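Local atomic coordinates of zinc transport transcriptional regulator (Lactococcus lactis subsp. lactis, PDB entry 5YHY), a protein that binds zinc and, as a dimeric MarR-family transcriptional regulator, probably binds DNA to control zinc transport. Residues I25-S30 / E113-T118. The protein carries 1 engineered substitution. Sequence-based numbering, arbitrary orientation.
Sequences ILLGKS and EKTLST. Engineered in segment 25-30: S30 (natural residue Cys).
In this MarR-family regulator the loop leading from helix 4-19 into the winged helix-turn-helix packs on helix 102-123, which follows the wing, beside the zinc site and the dimer interface, and L27 and T115 (CA atoms 4.9 Å apart) form the centre of the contact. The backbone N of L27 donates to OG1 of T115 over 2.8 Å, nearly straight at 167°. OG1 sits beside its own backbone N (chi1 -60°) and also hydrogen-bonds to O of H111, one turn earlier, so the hydroxyl ties the loop to the helix backbone. A valine in place of T115 would probably leave the N-H of L27 without its acceptor and the carbonyl of H111 without the hydroxyl, so that the loop is held less firmly.

The L26 side chain crosses that of T115 at about a right angle, with CD2 3.7 Å from OG1. It also packs on H108 and H112, two ligands of the bound zinc, and its nearest atom is about 4 Å from the ion. CD1 of L27 lies 3.7 Å from CG2 of T118, whose OG1 bonds to O of K114. F18 and, from the second subunit, F145 also pack on L27. CG of K114 is 4.2 Å from CA of G28; a beta carbon there would fall about 2.8 Å from that CG as the lysine now stands, and the positive phi of 71° also suits a residue without one.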
loop_
_atom_site.group_PDB
_atom_site.type_symbol
_atom_site.label_atom_id
_atom_site.label_comp_id
_atom_site.label_asym_id
_atom_site.label_seq_id
_atom_site.Cartn_x
_atom_site.Cartn_y
_atom_site.Cartn_z
ATOM N N ILE A 25 -4.530 0.449 -6.997
ATOM C CA ILE A 25 -3.691 -0.706 -7.288
ATOM C C ILE A 25 -4.178 -1.362 -8.582
ATOM O O ILE A 25 -5.222 -2.010 -8.611
ATOM C CB ILE A 25 -3.715 -1.729 -6.138
ATOM C CG1 ILE A 25 -3.170 -1.105 -4.848
ATOM C CG2 ILE A 25 -2.903 -2.974 -6.511
ATOM C CD1 ILE A 25 -1.719 -0.736 -4.927
ATOM N N LEU A 26 -3.417 -1.173 -9.655
ATOM C CA LEU A 26 -3.767 -1.737 -10.954
ATOM C C LEU A 26 -2.559 -2.434 -11.548
ATOM O O LEU A 26 -1.443 -1.911 -11.485
ATOM C CB LEU A 26 -4.240 -0.641 -11.911
ATOM C CG LEU A 26 -5.565 0.004 -11.512
ATOM C CD1 LEU A 26 -5.810 1.266 -12.334
ATOM C CD2 LEU A 26 -6.714 -0.973 -11.671
ATOM N N LEU A 27 -2.791 -3.607 -12.129
ATOM C CA LEU A 27 -1.725 -4.391 -12.760
ATOM C C LEU A 27 -1.727 -4.226 -14.266
ATOM O O LEU A 27 -2.719 -3.802 -14.851
ATOM C CB LEU A 27 -1.901 -5.875 -12.451
ATOM C CG LEU A 27 -1.710 -6.268 -10.990
ATOM C CD1 LEU A 27 -2.171 -7.709 -10.754
ATOM C CD2 LEU A 27 -0.259 -6.093 -10.589
ATOM N N GLY A 28 -0.613 -4.597 -14.890
ATOM C CA GLY A 28 -0.509 -4.580 -16.339
ATOM C C GLY A 28 -0.451 -3.169 -16.881
ATOM O O GLY A 28 -0.688 -2.932 -18.068
ATOM N N LYS A 29 -0.134 -2.224 -16.006
ATOM C CA LYS A 29 -0.095 -0.821 -16.377
ATOM C C LYS A 29 1.330 -0.290 -16.248
ATOM O O LYS A 29 2.006 -0.545 -15.251
ATOM C CB LYS A 29 -1.026 -0.026 -15.464
ATOM C CG LYS A 29 -1.037 1.467 -15.717
ATOM C CD LYS A 29 -2.088 2.139 -14.850
ATOM C CE LYS A 29 -2.061 3.649 -15.023
ATOM N NZ LYS A 29 -3.138 4.324 -14.241
ATOM N N SER A 30 1.793 0.442 -17.256
ATOM C CA SER A 30 3.111 1.060 -17.178
ATOM C C SER A 30 3.092 2.280 -16.263
ATOM O O SER A 30 2.048 2.912 -16.075
ATOM C CB SER A 30 3.614 1.456 -18.569
ATOM O OG SER A 30 4.107 0.328 -19.263
ATOM N N GLU A 113 -9.749 -4.666 -15.918
ATOM C CA GLU A 113 -10.005 -6.003 -16.432
ATOM C C GLU A 113 -8.799 -6.914 -16.210
ATOM O O GLU A 113 -8.952 -8.045 -15.751
ATOM C CB GLU A 113 -10.353 -5.934 -17.915
ATOM C CG GLU A 113 -10.737 -7.262 -18.532
ATOM C CD GLU A 113 -11.017 -7.131 -20.020
ATOM O OE1 GLU A 113 -10.073 -6.807 -20.780
ATOM O OE2 GLU A 113 -12.183 -7.338 -20.426
ATOM N N LYS A 114 -7.611 -6.399 -16.528
ATOM C CA LYS A 114 -6.353 -7.141 -16.383
ATOM C C LYS A 114 -6.093 -7.477 -14.927
ATOM O O LYS A 114 -5.655 -8.581 -14.583
ATOM C CB LYS A 114 -5.181 -6.300 -16.905
ATOM C CG LYS A 114 -3.864 -7.058 -16.942
ATOM C CD LYS A 114 -4.059 -8.326 -17.760
ATOM C CE LYS A 114 -2.768 -8.821 -18.349
ATOM N NZ LYS A 114 -3.033 -10.030 -19.152
ATOM N N THR A 115 -6.360 -6.506 -14.067
ATOM C CA THR A 115 -6.117 -6.659 -12.644
ATOM C C THR A 115 -7.033 -7.732 -12.088
ATOM O O THR A 115 -6.582 -8.667 -11.410
ATOM C CB THR A 115 -6.346 -5.332 -11.914
ATOM O OG1 THR A 115 -5.441 -4.358 -12.446
ATOM C CG2 THR A 115 -6.083 -5.478 -10.421
ATOM N N LEU A 116 -8.323 -7.599 -12.367
ATOM C CA LEU A 116 -9.287 -8.562 -11.851
ATOM C C LEU A 116 -9.052 -9.962 -12.402
ATOM O O LEU A 116 -9.125 -10.942 -11.658
ATOM C CB LEU A 116 -10.720 -8.090 -12.109
ATOM C CG LEU A 116 -11.135 -6.947 -11.171
ATOM C CD1 LEU A 116 -12.488 -6.367 -11.572
ATOM C CD2 LEU A 116 -11.149 -7.399 -9.696
ATOM N N SER A 117 -8.725 -10.063 -13.692
ATOM C CA SER A 117 -8.479 -11.374 -14.286
ATOM C C SER A 117 -7.245 -12.028 -13.654
ATOM O O SER A 117 -7.205 -13.241 -13.464
ATOM C CB SER A 117 -8.348 -11.283 -15.815
ATOM O OG SER A 117 -7.139 -10.666 -16.206
ATOM N N THR A 118 -6.248 -11.218 -13.311
ATOM C CA THR A 118 -5.067 -11.742 -12.641
ATOM C C THR A 118 -5.431 -12.345 -11.283
ATOM O O THR A 118 -4.963 -13.434 -10.923
ATOM C CB THR A 118 -3.994 -10.646 -12.467
ATOM O OG1 THR A 118 -3.579 -10.175 -13.759
ATOM C CG2 THR A 118 -2.778 -11.185 -11.707
#